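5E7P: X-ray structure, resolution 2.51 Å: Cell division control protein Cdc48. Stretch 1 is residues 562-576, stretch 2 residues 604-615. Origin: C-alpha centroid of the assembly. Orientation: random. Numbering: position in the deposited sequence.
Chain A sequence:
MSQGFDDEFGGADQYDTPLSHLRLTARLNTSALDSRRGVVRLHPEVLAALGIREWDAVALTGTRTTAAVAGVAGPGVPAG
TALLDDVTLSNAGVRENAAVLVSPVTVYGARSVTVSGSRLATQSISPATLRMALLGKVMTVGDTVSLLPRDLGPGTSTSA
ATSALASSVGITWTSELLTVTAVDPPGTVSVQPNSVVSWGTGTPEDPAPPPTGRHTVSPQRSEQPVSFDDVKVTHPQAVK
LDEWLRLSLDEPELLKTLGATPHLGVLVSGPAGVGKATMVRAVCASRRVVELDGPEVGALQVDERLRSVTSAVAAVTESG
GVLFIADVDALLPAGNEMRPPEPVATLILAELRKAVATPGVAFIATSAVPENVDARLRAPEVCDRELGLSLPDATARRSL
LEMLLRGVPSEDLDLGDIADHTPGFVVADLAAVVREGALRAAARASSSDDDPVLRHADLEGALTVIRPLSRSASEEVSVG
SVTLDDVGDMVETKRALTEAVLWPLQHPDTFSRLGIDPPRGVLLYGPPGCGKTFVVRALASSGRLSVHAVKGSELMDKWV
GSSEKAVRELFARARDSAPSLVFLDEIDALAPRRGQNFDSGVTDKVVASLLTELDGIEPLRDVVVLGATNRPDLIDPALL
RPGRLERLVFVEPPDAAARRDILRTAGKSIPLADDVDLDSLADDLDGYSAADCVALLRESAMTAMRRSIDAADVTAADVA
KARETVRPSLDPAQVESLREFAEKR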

ATOM      1  N   SER A 562       9.492  -7.374  22.201  1.00 58.52           N
ATOM      2  CA  SER A 562      10.231  -8.626  22.099  1.00 58.33           C
ATOM      3  C   SER A 562      10.304  -9.113  20.655  1.00 57.25           C
ATOM      4  O   SER A 562       9.279  -9.260  19.983  1.00 54.55           O
ATOM      5  CB  SER A 562       9.595  -9.700  22.981  1.00 59.27           C
ATOM      6  OG  SER A 562      10.373 -10.884  22.976  1.00 59.77           O
ATOM      7  N   SER A 563      11.523  -9.355  20.181  1.00 58.28           N
ATOM      8  CA  SER A 563      11.739  -9.846  18.826  1.00 55.81           C
ATOM      9  C   SER A 563      11.248 -11.283  18.700  1.00 55.20           C
ATOM     10  O   SER A 563      10.690 -11.670  17.673  1.00 51.24           O
ATOM     11  CB  SER A 563      13.220  -9.761  18.452  1.00 55.24           C
ATOM     12  OG  SER A 563      13.679  -8.421  18.484  1.00 57.10           O
ATOM     13  N   GLU A 564      11.455 -12.065  19.754  1.00 58.99           N
ATOM     14  CA  GLU A 564      11.053 -13.464  19.766  1.00 62.64           C
ATOM     15  C   GLU A 564       9.540 -13.596  19.610  1.00 58.82           C
ATOM     16  O   GLU A 564       9.053 -14.486  18.911  1.00 57.91           O
ATOM     17  CB  GLU A 564      11.530 -14.142  21.054  1.00 70.96           C
ATOM     18  CG  GLU A 564      11.352 -15.654  21.081  1.00 76.32           C
ATOM     19  CD  GLU A 564       9.977 -16.077  21.566  1.00 81.46           C
ATOM     20  OE1 GLU A 564       9.311 -15.267  22.250  1.00 84.14           O
ATOM     21  OE2 GLU A 564       9.565 -17.220  21.261  1.00 81.94           O
ATOM     22  N   LYS A 565       8.799 -12.704  20.260  1.00 55.46           N
ATOM     23  CA  LYS A 565       7.343 -12.710  20.166  1.00 51.36           C
ATOM     24  C   LYS A 565       6.867 -12.162  18.823  1.00 44.40           C
ATOM     25  O   LYS A 565       5.786 -12.509  18.352  1.00 43.83           O
ATOM     26  CB  LYS A 565       6.719 -11.926  21.322  1.00 54.18           C
ATOM     27  CG  LYS A 565       6.851 -12.619  22.668  1.00 57.74           C
ATOM     28  CD  LYS A 565       6.357 -11.735  23.805  1.00 61.02           C
ATOM     29  CE  LYS A 565       6.558 -12.409  25.152  1.00 63.02           C
ATOM     30  NZ  LYS A 565       6.149 -11.523  26.274  1.00 66.20           N
ATOM     31  N   ALA A 566       7.677 -11.308  18.210  1.00 38.99           N
ATOM     32  CA  ALA A 566       7.356 -10.775  16.894  1.00 34.98           C
ATOM     33  C   ALA A 566       7.392 -11.892  15.856  1.00 34.12           C
ATOM     34  O   ALA A 566       6.625 -11.883  14.894  1.00 33.41           O
ATOM     35  CB  ALA A 566       8.323  -9.663  16.516  1.00 32.07           C
ATOM     36  N   VAL A 567       8.292 -12.849  16.060  1.00 33.20           N
ATOM     37  CA  VAL A 567       8.410 -13.996  15.172  1.00 34.06           C
ATOM     38  C   VAL A 567       7.166 -14.869  15.257  1.00 34.73           C
ATOM     39  O   VAL A 567       6.533 -15.159  14.242  1.00 33.95           O
ATOM     40  CB  VAL A 567       9.650 -14.850  15.506  1.00 34.60           C
ATOM     41  CG1 VAL A 567       9.594 -16.183  14.771  1.00 33.73           C
ATOM     42  CG2 VAL A 567      10.925 -14.096  15.159  1.00 33.37           C
ATOM     43  N   ARG A 568       6.820 -15.283  16.473  1.00 37.25           N
ATOM     44  CA  ARG A 568       5.645 -16.118  16.697  1.00 38.37           C
ATOM     45  C   ARG A 568       4.375 -15.410  16.239  1.00 37.55           C
ATOM     46  O   ARG A 568       3.467 -16.039  15.700  1.00 39.07           O
ATOM     47  CB  ARG A 568       5.535 -16.519  18.171  1.00 43.50           C
ATOM     48  CG  ARG A 568       6.649 -17.444  18.644  1.00 47.84           C
ATOM     49  CD  ARG A 568       6.362 -18.033  20.020  1.00 51.90           C
ATOM     50  NE  ARG A 568       6.374 -17.022  21.075  1.00 57.17           N
ATOM     51  CZ  ARG A 568       5.303 -16.648  21.769  1.00 60.79           C
ATOM     52  NH1 ARG A 568       4.124 -17.203  21.526  1.00 62.34           N
ATOM     53  NH2 ARG A 568       5.414 -15.719  22.711  1.00 61.08           N
ATOM     54  N   GLU A 569       4.326 -14.098  16.445  1.00 37.02           N
ATOM     55  CA  GLU A 569       3.201 -13.288  15.996  1.00 36.49           C
ATOM     56  C   GLU A 569       3.053 -13.350  14.480  1.00 36.21           C
ATOM     57  O   GLU A 569       1.972 -13.629  13.960  1.00 36.72           O
ATOM     58  CB  GLU A 569       3.392 -11.840  16.435  1.00 35.86           C
ATOM     59  CG  GLU A 569       2.379 -10.876  15.855  1.00 38.92           C
ATOM     60  CD  GLU A 569       2.693  -9.432  16.200  1.00 43.87           C
ATOM     61  OE1 GLU A 569       3.257  -9.186  17.287  1.00 49.22           O
ATOM     62  OE2 GLU A 569       2.387  -8.543  15.381  1.00 43.55           O
ATOM     63  N   LEU A 570       4.157 -13.092  13.785  1.00 33.77           N
ATOM     64  CA  LEU A 570       4.199 -13.088  12.327  1.00 31.80           C
ATOM     65  C   LEU A 570       3.668 -14.390  11.729  1.00 31.17           C
ATOM     66  O   LEU A 570       2.806 -14.376  10.850  1.00 30.33           O
ATOM     67  CB  LEU A 570       5.635 -12.839  11.859  1.00 31.89           C
ATOM     68  CG  LEU A 570       5.976 -13.074  10.387  1.00 30.09           C
ATOM     69  CD1 LEU A 570       5.215 -12.112   9.494  1.00 29.73           C
ATOM     70  CD2 LEU A 570       7.473 -12.931  10.175  1.00 29.79           C
ATOM     71  N   PHE A 571       4.178 -15.514  12.220  1.00 30.42           N
ATOM     72  CA  PHE A 571       3.776 -16.815  11.706  1.00 30.05           C
ATOM     73  C   PHE A 571       2.345 -17.168  12.082  1.00 30.71           C
ATOM     74  O   PHE A 571       1.615 -17.742  11.274  1.00 31.75           O
ATOM     75  CB  PHE A 571       4.752 -17.904  12.156  1.00 31.56           C
ATOM     76  CG  PHE A 571       6.038 -17.913  11.379  1.00 31.41           C
ATOM     77  CD1 PHE A 571       7.098 -17.106  11.761  1.00 31.10           C
ATOM     78  CD2 PHE A 571       6.177 -18.710  10.252  1.00 29.16           C
ATOM     79  CE1 PHE A 571       8.281 -17.103  11.038  1.00 30.67           C
ATOM     80  CE2 PHE A 571       7.355 -18.713   9.526  1.00 28.32           C
ATOM     81  CZ  PHE A 571       8.409 -17.909   9.920  1.00 29.82           C
ATOM     82  N   ALA A 572       1.942 -16.812  13.301  1.00 30.39           N
ATOM     83  CA  ALA A 572       0.571 -17.051  13.747  1.00 28.98           C
ATOM     84  C   ALA A 572      -0.425 -16.275  12.894  1.00 26.64           C
ATOM     85  O   ALA A 572      -1.522 -16.761  12.621  1.00 26.39           O
ATOM     86  CB  ALA A 572       0.402 -16.691  15.222  1.00 28.37           C
ATOM     87  N   ARG A 573      -0.044 -15.072  12.476  1.00 25.58           N
ATOM     88  CA  ARG A 573      -0.895 -14.283  11.591  1.00 28.98           C
ATOM     89  C   ARG A 573      -0.958 -14.923  10.208  1.00 28.33           C
ATOM     90  O   ARG A 573      -1.990 -14.885   9.541  1.00 27.08           O
ATOM     91  CB  ARG A 573      -0.398 -12.841  11.468  1.00 28.86           C
ATOM     92  CG  ARG A 573      -1.415 -11.913  10.807  1.00 30.29           C
ATOM     93  CD  ARG A 573      -0.768 -10.674  10.201  1.00 35.25           C
ATOM     94  NE  ARG A 573       0.106  -9.989  11.145  1.00 41.64           N
ATOM     95  CZ  ARG A 573       1.430  -9.931  11.032  1.00 42.92           C
ATOM     96  NH1 ARG A 573       2.035 -10.509  10.005  1.00 39.17           N
ATOM     97  NH2 ARG A 573       2.146  -9.287  11.945  1.00 46.37           N
ATOM     98  N   ALA A 574       0.155 -15.510   9.784  1.00 27.17           N
ATOM     99  CA  ALA A 574       0.227 -16.149   8.479  1.00 27.80           C
ATOM    100  C   ALA A 574      -0.622 -17.414   8.454  1.00 30.01           C
ATOM    101  O   ALA A 574      -1.367 -17.654   7.503  1.00 30.69           O
ATOM    102  CB  ALA A 574       1.675 -16.463   8.121  1.00 25.23           C
ATOM    103  N   ARG A 575      -0.510 -18.217   9.506  1.00 31.92           N
ATOM    104  CA  ARG A 575      -1.303 -19.436   9.626  1.00 35.04           C
ATOM    105  C   ARG A 575      -2.799 -19.129   9.622  1.00 35.18           C
ATOM    106  O   ARG A 575      -3.582 -19.831   8.984  1.00 36.13           O
ATOM    107  CB  ARG A 575      -0.926 -20.212  10.894  1.00 39.20           C
ATOM    108  CG  ARG A 575       0.325 -21.066  10.754  1.00 43.61           C
ATOM    109  CD  ARG A 575       0.550 -21.953  11.977  1.00 49.21           C
ATOM    110  NE  ARG A 575       1.433 -21.330  12.962  1.00 54.60           N
ATOM    111  CZ  ARG A 575       1.020 -20.750  14.085  1.00 59.68           C
ATOM    112  NH1 ARG A 575      -0.272 -20.712  14.382  1.00 61.71           N
ATOM    113  NH2 ARG A 575       1.902 -20.210  14.916  1.00 61.63           N
ATOM    114  N   ASP A 576      -3.185 -18.069  10.328  1.00 34.23           N
ATOM    115  CA  ASP A 576      -4.592 -17.697  10.458  1.00 34.96           C
ATOM    116  C   ASP A 576      -5.143 -16.996   9.218  1.00 35.96           C
ATOM    117  O   ASP A 576      -6.357 -16.852   9.073  1.00 38.29           O
ATOM    118  CB  ASP A 576      -4.804 -16.814  11.693  1.00 37.75           C
ATOM    119  CG  ASP A 576      -4.575 -17.562  12.997  1.00 41.25           C
ATOM    120  OD1 ASP A 576      -4.606 -18.811  12.989  1.00 43.28           O
ATOM    121  OD2 ASP A 576      -4.371 -16.900  14.036  1.00 41.78           O
ATOM    122  N   ASP A 604      19.530 -15.980  20.300  1.00 49.95           N
ATOM    123  CA  ASP A 604      19.323 -17.417  20.455  1.00 51.02           C
ATOM    124  C   ASP A 604      17.842 -17.771  20.483  1.00 49.30           C
ATOM    125  O   ASP A 604      17.386 -18.632  19.728  1.00 46.91           O
ATOM    126  CB  ASP A 604      19.994 -17.931  21.732  1.00 56.35           C
ATOM    127  CG  ASP A 604      21.508 -17.906  21.649  1.00 61.92           C
ATOM    128  OD1 ASP A 604      22.043 -17.970  20.521  1.00 62.79           O
ATOM    129  OD2 ASP A 604      22.159 -17.826  22.714  1.00 65.16           O
ATOM    130  N   LYS A 605      17.099 -17.098  21.357  1.00 49.28           N
ATOM    131  CA  LYS A 605      15.667 -17.339  21.499  1.00 48.26           C
ATOM    132  C   LYS A 605      14.913 -17.068  20.199  1.00 45.25           C
ATOM    133  O   LYS A 605      13.975 -17.788  19.862  1.00 43.91           O
ATOM    134  CB  LYS A 605      15.089 -16.490  22.634  1.00 49.43           C
ATOM    135  CG  LYS A 605      15.675 -16.807  23.997  1.00 52.74           C
ATOM    136  CD  LYS A 605      15.528 -15.624  24.944  1.00 55.55           C
ATOM    137  CE  LYS A 605      16.411 -15.786  26.177  1.00 58.33           C
ATOM    138  NZ  LYS A 605      16.673 -14.479  26.850  1.00 59.00           N
ATOM    139  N   VAL A 606      15.327 -16.032  19.475  1.00 43.55           N
ATOM    140  CA  VAL A 606      14.695 -15.687  18.203  1.00 42.08           C
ATOM    141  C   VAL A 606      14.897 -16.792  17.169  1.00 41.58           C
ATOM    142  O   VAL A 606      13.939 -17.250  16.541  1.00 40.46           O
ATOM    143  CB  VAL A 606      15.230 -14.352  17.639  1.00 40.12           C
ATOM    144  CG1 VAL A 606      14.709 -14.126  16.235  1.00 35.16           C
ATOM    145  CG2 VAL A 606      14.836 -13.192  18.540  1.00 42.78           C
ATOM    146  N   VAL A 607      16.146 -17.216  17.003  1.00 41.28           N
ATOM    147  CA  VAL A 607      16.489 -18.269  16.050  1.00 38.41           C
ATOM    148  C   VAL A 607      15.798 -19.592  16.394  1.00 39.75           C
ATOM    149  O   VAL A 607      15.208 -20.240  15.525  1.00 40.59           O
ATOM    150  CB  VAL A 607      18.015 -18.479  15.968  1.00 36.07           C
ATOM    151  CG1 VAL A 607      18.342 -19.701  15.133  1.00 34.24           C
ATOM    152  CG2 VAL A 607      18.691 -17.240  15.401  1.00 35.16           C
ATOM    153  N   ALA A 608      15.868 -19.984  17.664  1.00 38.97           N
ATOM    154  CA  ALA A 608      15.213 -21.205  18.123  1.00 39.54           C
ATOM    155  C   ALA A 608      13.707 -21.125  17.899  1.00 40.05           C
ATOM    156  O   ALA A 608      13.072 -22.106  17.510  1.00 39.64           O
ATOM    157  CB  ALA A 608      15.521 -21.461  19.592  1.00 40.33           C
ATOM    158  N   SER A 609      13.142 -19.947  18.141  1.00 41.87           N
ATOM    159  CA  SER A 609      11.724 -19.722  17.895  1.00 43.63           C
ATOM    160  C   SER A 609      11.443 -19.785  16.399  1.00 40.41           C
ATOM    161  O   SER A 609      10.415 -20.310  15.972  1.00 40.38           O
ATOM    162  CB  SER A 609      11.281 -18.370  18.457  1.00 46.95           C
ATOM    163  OG  SER A 609       9.894 -18.164  18.257  1.00 48.49           O
ATOM    164  N   LEU A 610      12.369 -19.251  15.610  1.00 38.17           N
ATOM    165  CA  LEU A 610      12.240 -19.261  14.158  1.00 36.22           C
ATOM    166  C   LEU A 610      12.219 -20.691  13.617  1.00 35.17           C
ATOM    167  O   LEU A 610      11.352 -21.049  12.818  1.00 31.43           O
ATOM    168  CB  LEU A 610      13.376 -18.464  13.516  1.00 36.13           C
ATOM    169  CG  LEU A 610      13.276 -18.245  12.009  1.00 35.58           C
ATOM    170  CD1 LEU A 610      11.921 -17.653  11.658  1.00 35.18           C
ATOM    171  CD2 LEU A 610      14.402 -17.340  11.529  1.00 36.87           C
ATOM    172  N   LEU A 611      13.172 -21.504  14.067  1.00 37.61           N
ATOM    173  CA  LEU A 611      13.236 -22.912  13.686  1.00 37.99           C
ATOM    174  C   LEU A 611      11.942 -23.629  14.055  1.00 38.97           C
ATOM    175  O   LEU A 611      11.427 -24.440  13.285  1.00 37.15           O
ATOM    176  CB  LEU A 611      14.423 -23.598  14.366  1.00 39.57           C
ATOM    177  CG  LEU A 611      15.811 -23.089  13.973  1.00 39.91           C
ATOM    178  CD1 LEU A 611      16.892 -23.748  14.815  1.00 39.97           C
ATOM    179  CD2 LEU A 611      16.059 -23.334  12.497  1.00 38.84           C
ATOM    180  N   THR A 612      11.422 -23.315  15.239  1.00 40.56           N
ATOM    181  CA  THR A 612      10.172 -23.891  15.717  1.00 41.88           C
ATOM    182  C   THR A 612       9.014 -23.527  14.796  1.00 41.20           C
ATOM    183  O   THR A 612       8.205 -24.381  14.438  1.00 40.91           O
ATOM    184  CB  THR A 612       9.843 -23.420  17.153  1.00 43.56           C
ATOM    185  OG1 THR A 612      10.916 -23.774  18.035  1.00 45.09           O
ATOM    186  CG2 THR A 612       8.549 -24.057  17.647  1.00 41.21           C
ATOM    187  N   GLU A 613       8.942 -22.255  14.416  1.00 40.98           N
ATOM    188  CA  GLU A 613       7.880 -21.783  13.534  1.00 41.44           C
ATOM    189  C   GLU A 613       8.007 -22.373  12.130  1.00 38.74           C
ATOM    190  O   GLU A 613       7.006 -22.731  11.507  1.00 36.94           O
ATOM    191  CB  GLU A 613       7.865 -20.254  13.473  1.00 44.71           C
ATOM    192  CG  GLU A 613       7.541 -19.589  14.800  1.00 49.55           C
ATOM    193  CD  GLU A 613       6.217 -20.052  15.377  1.00 53.82           C
ATOM    194  OE1 GLU A 613       6.227 -20.746  16.416  1.00 56.50           O
ATOM    195  OE2 GLU A 613       5.163 -19.718  14.793  1.00 54.01           O
ATOM    196  N   LEU A 614       9.237 -22.473  11.636  1.00 36.85           N
ATOM    197  CA  LEU A 614       9.478 -23.050  10.317  1.00 36.34           C
ATOM    198  C   LEU A 614       9.034 -24.507  10.266  1.00 39.82           C
ATOM    199  O   LEU A 614       8.551 -24.983   9.238  1.00 40.76           O
ATOM    200  CB  LEU A 614      10.955 -22.941   9.934  1.00 33.87           C
ATOM    201  CG  LEU A 614      11.472 -21.539   9.605  1.00 33.02           C
ATOM    202  CD1 LEU A 614      12.955 -21.581   9.326  1.00 33.12           C
ATOM    203  CD2 LEU A 614      10.727 -20.949   8.419  1.00 31.98           C
ATOM    204  N   ASP A 615       9.194 -25.208  11.385  1.00 38.95           N
ATOM    205  CA  ASP A 615       8.821 -26.616  11.457  1.00 38.83           C
ATOM    206  C   ASP A 615       7.312 -26.801  11.546  1.00 38.87           C
ATOM    207  O   ASP A 615       6.788 -27.851  11.181  1.00 42.13           O
ATOM    208  CB  ASP A 615       9.526 -27.310  12.626  1.00 41.69           C
ATOM    209  CG  ASP A 615      11.030 -27.429  12.417  1.00 45.35           C
ATOM    210  OD1 ASP A 615      11.498 -27.176  11.285  1.00 45.97           O
ATOM    211  OD2 ASP A 615      11.742 -27.782  13.380  1.00 46.17           O
TER
HETATM  212  O   HOH W   1       3.997 -22.040  12.588  1.00 58.97           O

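Two helices packed side by side must do more than fit their apolar surfaces together; the polar groups within the contact need partners as well. The pairing of the helix that begins at Ser-563 with the helical segment 604-615 in Cdc48 illustrates how a small interface meets both demands. The helices run nearly parallel, with 14° between their N-to-C directions and a closest axial approach of 8.7 Å, and the contact buries 514 Å² in all. Beyond the first turn of the first helix, main-chain N–H groups bond within their own helices; the direct hydrogen bonds across the contact come from side chains.

Apolar side chains interlock with polar neighbours. Val-567 fits as a knob among Val-606, Ser-609, Leu-610 and Glu-613, its CG2 lying 3.9 Å from Val-606 CG1 and its CG1 4.2 Å from Leu-610 CD1. One turn on, Phe-571 CE1 meets Leu-610 CD1 at 3.7 Å, and Phe-571 CZ lies 4.1 Å from Leu-614 CD2.

Glu-613 returns the arrangement as a knob among Val-567, Arg-568, Phe-571 and Arg-575, and it shows how one residue can serve both apolar packing and charge pairing. Its CB sits over a face of the Phe-571 ring, 3.7 Å from the centroid of the ring atoms CG to CZ and only 16° off the normal, a CH-pi contact. Its carboxylate meanwhile reaches Arg-575: NH2 of Arg-575 approaches OE2 of Glu-613 at 3.3 Å, at the edge of the guanidinium and near its plane, forming a salt bridge whose hydrogen bond is weak. A water reinforces the pair. It accepts from Arg-575 NE at 2.7 Å and donates to the main-chain Glu-613 O at 3.3 Å and, weakly, to Glu-613 OE2 at 3.4 Å. Thus two nitrogens of the same guanidinium are engaged, one directly and one through solvent, and a carbonyl oxygen of the facing helix is drawn into the network. No hydrogen bond is found for Glu-613 OE1, which lies 4.0 Å from Arg-568 CG.

Nearer the start of the first helix, a second acceptor is shared. Glu-564 OE2 receives a hydrogen bond across the interface from Ser-609 OG at 3.2 Å and another within its own helix from Arg-568 NE, also 3.2 Å from that OE2 and part of a salt bridge. Arg-568 therefore neutralises the carboxylate that Ser-609 tethers, although high B-factors in Glu-564 counsel caution about the exact geometry. Ser-563 CB packs 3.8 Å from Val-606 CG2, while the Ser-563 hydroxyl is satisfied elsewhere in the structure.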